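Local coordinates for molybdopterin-guanine dinucleotide biosynthesis protein B (Escherichia coli, PDB 1NP6) that binds GTP, hydrolyses it weakly, and may act as an adapter for efficient synthesis and use of the molybdopterin guanine dinucleotide cofactor, at the interface of chains A and B. Coordinates in Å, arbitrary orientation; residue numbers count along the deposited sequence, not the author numbering. Chains: chain A/B, Molybdopterin-guanine dinucleotide biosynthesis protein B.

Contacts 1 and 2, with centres of their C-alpha atoms about 30 Å apart, are overlapping symmetry counterparts in one two-fold homodimer interface. Both bring Leu59 of one subunit against Lys24 and Ile27 of helix 19-32 and Leu39 of the other, with the chains exchanged. Contact 1 covers the helix-facing part; contact 2 also takes in the pairing of strands 37-42 and 66-70. Together they illustrate how a dimer can join apolar packing to sheet continuation. Leu59 is modelled with different torsions in the two copies, so the methyl contacts differ in detail; the nearly eclipsed chi2 in chain B calls for caution.

Contact 1: the interface of chains A and B. Residues chain A 59, 62; chain B 20, 23-24, 27, 39.
The carbonyl oxygen O of B:Lys24 meets the methyl CB of A:Ala62 at 3.5 Å, a polar atom touched by carbon, for no hydrogen bond crosses this patch. It is a worked example of a helix face covered by apolar groups from a neighbouring subunit. A:Leu59 buries more surface than any other residue of the patch, 92 Å². Its CG is anti to its own carbonyl carbon (chi1 -60°), and the methyl CD2 lies against helix 19-32 of chain B, where B:Leu23 and B:Lys24 follow one another. There CD2 lies 3.8 Å from CB of B:Leu23 and at the same distance, 3.8 Å, from the backbone N of B:Lys24; the leucine thus rests on the near stretch of the helix backbone as well as on its side chains. The two leucine side chains cross obliquely. B:Lys24 approaches differently, laying the first part of its chain about at right angles to A:Leu59, with CG of the lysine 4.0 Å from CG of the leucine. The contact uses this aliphatic root, while the chain bends further along and carries NZ away. On the other flank, the methyl CG2 of B:Ile27 comes to 4.0 Å from the carbonyl O of A:Ala62, and CD1 of the isoleucine lies 4.2 Å from CD2 of A:Leu59. B:Leu39 borders the site from the strand side, its CD2 4.3 Å from CB of A:Leu59. In the fold, the short helix 59-62 of chain A sits over helix 19-32 of chain B, near the end that carries B:Thr20, the last residue of the P-loop (Walker A) motif, with strand 37-42 alongside.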
ATOM      1  N   LEU A  59      14.332   7.528   0.469  1.00 79.38           N
ATOM      2  CA  LEU A  59      14.689   6.201   0.995  1.00 81.33           C
ATOM      3  C   LEU A  59      14.183   5.057   0.107  1.00 85.78           C
ATOM      4  O   LEU A  59      14.654   3.916   0.210  1.00 78.30           O
ATOM      5  CB  LEU A  59      14.166   6.018   2.423  1.00 84.18           C
ATOM      6  CG  LEU A  59      14.655   6.986   3.498  1.00 75.20           C
ATOM      7  CD1 LEU A  59      13.468   7.665   4.160  1.00 82.15           C
ATOM      8  CD2 LEU A  59      15.500   6.259   4.521  1.00 78.44           C
ATOM      9  N   ALA A  62      16.838   5.265  -2.324  1.00 81.62           N
ATOM     10  CA  ALA A  62      17.987   4.646  -1.666  1.00 71.61           C
ATOM     11  C   ALA A  62      17.935   3.126  -1.817  1.00 72.79           C
ATOM     12  O   ALA A  62      18.971   2.457  -1.849  1.00 69.04           O
ATOM     13  CB  ALA A  62      18.040   5.047  -0.196  1.00 71.58           C
TER
ATOM     14  N   THR B  20      16.986   9.353  10.036  1.00 35.33           N
ATOM     15  CA  THR B  20      16.578   9.177   8.623  1.00 44.10           C
ATOM     16  C   THR B  20      17.767   9.322   7.650  1.00 45.43           C
ATOM     17  O   THR B  20      17.884   8.575   6.662  1.00 45.76           O
ATOM     18  CB  THR B  20      15.377  10.090   8.199  1.00 46.51           C
ATOM     19  OG1 THR B  20      15.855  11.374   7.776  1.00 61.45           O
ATOM     20  CG2 THR B  20      14.429  10.391   9.368  1.00 39.78           C
ATOM     21  N   LEU B  23      19.757   6.050   7.811  1.00 28.34           N
ATOM     22  CA  LEU B  23      19.031   5.028   7.046  1.00 28.90           C
ATOM     23  C   LEU B  23      19.145   5.248   5.530  1.00 48.63           C
ATOM     24  O   LEU B  23      19.208   4.284   4.761  1.00 40.96           O
ATOM     25  CB  LEU B  23      17.575   4.960   7.474  1.00 32.52           C
ATOM     26  CG  LEU B  23      17.088   3.887   8.451  1.00 43.98           C
ATOM     27  CD1 LEU B  23      18.192   3.147   9.194  1.00 42.60           C
ATOM     28  CD2 LEU B  23      16.043   4.466   9.418  1.00 40.09           C
ATOM     29  N   LYS B  24      19.205   6.516   5.121  1.00 47.12           N
ATOM     30  CA  LYS B  24      19.399   6.913   3.718  1.00 53.67           C
ATOM     31  C   LYS B  24      20.663   6.349   3.093  1.00 35.50           C
ATOM     32  O   LYS B  24      20.670   6.072   1.896  1.00 50.33           O
ATOM     33  CB  LYS B  24      19.411   8.442   3.573  1.00 52.93           C
ATOM     34  CG  LYS B  24      18.048   9.054   3.382  1.00 49.17           C
ATOM     35  CD  LYS B  24      18.128  10.310   2.529  1.00 77.55           C
ATOM     36  CE  LYS B  24      17.338  11.458   3.141  1.00 75.54           C
ATOM     37  NZ  LYS B  24      18.062  12.754   2.998  1.00 64.38           N
ATOM     38  N   ILE B  27      20.725   1.647   3.821  1.00 26.85           N
ATOM     39  CA  ILE B  27      19.888   0.831   2.940  1.00 34.05           C
ATOM     40  C   ILE B  27      20.595   0.503   1.596  1.00 37.88           C
ATOM     41  O   ILE B  27      20.654  -0.663   1.198  1.00 28.53           O
ATOM     42  CB  ILE B  27      18.475   1.467   2.759  1.00 34.21           C
ATOM     43  CG1 ILE B  27      17.630   1.265   4.041  1.00 31.27           C
ATOM     44  CG2 ILE B  27      17.726   0.863   1.560  1.00 35.09           C
ATOM     45  CD1 ILE B  27      16.406   2.199   4.155  1.00 36.16           C
ATOM     46  N   LEU B  39      11.134  -1.524   4.822  1.00 25.35           N
ATOM     47  CA  LEU B  39      11.105  -0.387   5.731  1.00 27.56           C
ATOM     48  C   LEU B  39       9.678  -0.081   6.212  1.00 27.19           C
ATOM     49  O   LEU B  39       8.746   0.032   5.400  1.00 34.13           O
ATOM     50  CB  LEU B  39      11.651   0.871   5.057  1.00 27.77           C
ATOM     51  CG  LEU B  39      11.679   2.163   5.910  1.00 30.88           C
ATOM     52  CD1 LEU B  39      12.658   2.069   7.076  1.00 30.24           C
ATOM     53  CD2 LEU B  39      12.048   3.354   5.044  1.00 39.17           C
TER

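Contact 2: the interface of chains A and B. Residues chain A 24, 27, 39-41, 107; chain B 59, 67-68.
Strand 37-42 of chain A and strand 66-70 of chain B run parallel, with B:Ile68 bonding through both its backbone polar atoms to residues two apart on its neighbour. Its N donates to O of A:Leu39 over 2.9 Å, the bond bending little at the hydrogen (166°), and its carbonyl O accepts from N of A:Lys41, also at 2.9 Å. The latter donor is tilted 20° from the carbonyl plane. Such a ladder ties backbone to backbone, largely independently of side-chain identity, and the side chains add apolar packing beside it. A:Leu39 reaches B:Leu59 with CG anti to its backbone N (chi1 -165°), and the two side chains cross at about a right angle. One branch meets tip to tip, CD2 of A:Leu39 lying 3.7 Å from CD2 of B:Leu59; the other, CD1 of A:Leu39, lies 4.0 Å from CG of B:Leu59. The remaining methyl of B:Leu59, CD1, turns towards helix 19-32, where CD1 of A:Ile27 stands 3.9 Å away. B:Leu59 therefore spans strand and helix of the partner, its two methyls divided between them. By adding a strand of one subunit to the sheet of the other, the site joins the two sheets of the MobB homodimer and packs an apolar residue against the partner's P-loop helix.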
ATOM      1  N   LYS A  24     -17.377   7.440  -9.033  1.00 32.88           N
ATOM      2  CA  LYS A  24     -17.390   8.390  -7.924  1.00 40.81           C
ATOM      3  C   LYS A  24     -18.790   8.587  -7.330  1.00 44.73           C
ATOM      4  O   LYS A  24     -18.919   8.899  -6.144  1.00 42.20           O
ATOM      5  CB  LYS A  24     -16.804   9.728  -8.363  1.00 36.65           C
ATOM      6  CG  LYS A  24     -15.283   9.749  -8.341  1.00 48.67           C
ATOM      7  CD  LYS A  24     -14.763  11.149  -8.526  1.00 62.39           C
ATOM      8  CE  LYS A  24     -14.822  11.567  -9.977  1.00 63.14           C
ATOM      9  NZ  LYS A  24     -14.434  12.999 -10.150  1.00 78.35           N
ATOM     10  N   ILE A  27     -19.851   4.595  -5.611  1.00 36.27           N
ATOM     11  CA  ILE A  27     -19.258   4.242  -4.318  1.00 33.99           C
ATOM     12  C   ILE A  27     -20.080   4.705  -3.080  1.00 37.11           C
ATOM     13  O   ILE A  27     -20.346   3.878  -2.210  1.00 41.50           O
ATOM     14  CB  ILE A  27     -17.748   4.650  -4.263  1.00 36.35           C
ATOM     15  CG1 ILE A  27     -16.918   3.717  -5.157  1.00 38.06           C
ATOM     16  CG2 ILE A  27     -17.181   4.600  -2.859  1.00 33.55           C
ATOM     17  CD1 ILE A  27     -15.736   4.406  -5.797  1.00 39.31           C
ATOM     18  N   LEU A  39     -11.151  -0.728  -4.037  1.00 29.02           N
ATOM     19  CA  LEU A  39     -10.993  -0.453  -5.484  1.00 28.86           C
ATOM     20  C   LEU A  39      -9.552  -0.656  -5.931  1.00 26.61           C
ATOM     21  O   LEU A  39      -8.631  -0.186  -5.274  1.00 33.98           O
ATOM     22  CB  LEU A  39     -11.476   0.956  -5.862  1.00 30.46           C
ATOM     23  CG  LEU A  39     -11.662   1.132  -7.381  1.00 42.68           C
ATOM     24  CD1 LEU A  39     -12.885   1.955  -7.676  1.00 33.09           C
ATOM     25  CD2 LEU A  39     -10.363   1.718  -8.056  1.00 27.43           C
ATOM     26  N   ILE A  40      -9.390  -1.360  -7.054  1.00 28.61           N
ATOM     27  CA  ILE A  40      -8.094  -1.637  -7.650  1.00 26.14           C
ATOM     28  C   ILE A  40      -8.101  -0.993  -9.064  1.00 28.75           C
ATOM     29  O   ILE A  40      -8.913  -1.361  -9.937  1.00 27.81           O
ATOM     30  CB  ILE A  40      -7.800  -3.180  -7.762  1.00 28.42           C
ATOM     31  CG1 ILE A  40      -7.920  -3.900  -6.400  1.00 32.58           C
ATOM     32  CG2 ILE A  40      -6.405  -3.400  -8.451  1.00 33.29           C
ATOM     33  CD1 ILE A  40      -7.648  -5.449  -6.426  1.00 27.59           C
ATOM     34  N   LYS A  41      -7.202  -0.039  -9.270  1.00 28.98           N
ATOM     35  CA  LYS A  41      -7.161   0.747 -10.511  1.00 28.16           C
ATOM     36  C   LYS A  41      -5.803   0.625 -11.196  1.00 33.91           C
ATOM     37  O   LYS A  41      -4.772   0.827 -10.561  1.00 34.23           O
ATOM     38  CB  LYS A  41      -7.461   2.212 -10.184  1.00 28.03           C
ATOM     39  CG  LYS A  41      -7.327   3.196 -11.351  1.00 41.19           C
ATOM     40  CD  LYS A  41      -7.360   4.639 -10.838  1.00 41.82           C
ATOM     41  CE  LYS A  41      -7.882   5.585 -11.921  1.00 69.81           C
ATOM     42  NZ  LYS A  41      -6.988   6.752 -12.155  1.00 62.23           N
ATOM     43  N   GLU A 107     -10.819  -1.598 -12.259  1.00 26.36           N
ATOM     44  CA  GLU A 107     -10.878  -0.924 -13.562  1.00 23.70           C
ATOM     45  C   GLU A 107      -9.471  -0.818 -14.198  1.00 26.21           C
ATOM     46  O   GLU A 107      -8.493  -0.673 -13.487  1.00 31.71           O
ATOM     47  CB  GLU A 107     -11.508   0.481 -13.435  1.00 27.72           C
ATOM     48  CG  GLU A 107     -10.709   1.442 -12.565  1.00 32.35           C
ATOM     49  CD  GLU A 107     -11.259   2.861 -12.541  1.00 28.19           C
ATOM     50  OE1 GLU A 107     -10.993   3.586 -11.553  1.00 32.63           O
ATOM     51  OE2 GLU A 107     -11.941   3.276 -13.496  1.00 34.04           O
TER
ATOM     52  N   LEU B  59     -11.100   8.761  -5.088  1.00 42.01           N
ATOM     53  CA  LEU B  59     -11.839   7.527  -4.805  1.00 33.10           C
ATOM     54  C   LEU B  59     -12.056   7.302  -3.303  1.00 41.46           C
ATOM     55  O   LEU B  59     -13.118   6.813  -2.885  1.00 33.26           O
ATOM     56  CB  LEU B  59     -11.089   6.329  -5.412  1.00 43.77           C
ATOM     57  CG  LEU B  59     -11.569   5.606  -6.680  1.00 57.10           C
ATOM     58  CD1 LEU B  59     -12.704   6.307  -7.445  1.00 48.49           C
ATOM     59  CD2 LEU B  59     -10.377   5.358  -7.587  1.00 49.34           C
ATOM     60  N   THR B  67      -7.663   1.300  -1.216  1.00 30.55           N
ATOM     61  CA  THR B  67      -7.397   1.431  -2.663  1.00 29.96           C
ATOM     62  C   THR B  67      -6.050   0.818  -3.002  1.00 24.58           C
ATOM     63  O   THR B  67      -5.115   0.867  -2.155  1.00 22.45           O
ATOM     64  CB  THR B  67      -7.381   2.919  -3.127  1.00 28.36           C
ATOM     65  OG1 THR B  67      -6.461   3.690  -2.317  1.00 30.56           O
ATOM     66  CG2 THR B  67      -8.737   3.584  -2.905  1.00 32.82           C
ATOM     67  N   ILE B  68      -5.959   0.272  -4.238  1.00 28.78           N
ATOM     68  CA  ILE B  68      -4.663  -0.010  -4.902  1.00 24.79           C
ATOM     69  C   ILE B  68      -4.630   0.757  -6.235  1.00 24.31           C
ATOM     70  O   ILE B  68      -5.598   0.712  -7.013  1.00 23.47           O
ATOM     71  CB  ILE B  68      -4.417  -1.553  -5.125  1.00 27.50           C
ATOM     72  CG1 ILE B  68      -4.145  -2.272  -3.797  1.00 25.39           C
ATOM     73  CG2 ILE B  68      -3.189  -1.874  -6.088  1.00 21.59           C
ATOM     74  CD1 ILE B  68      -4.147  -3.799  -3.913  1.00 32.27           C
TER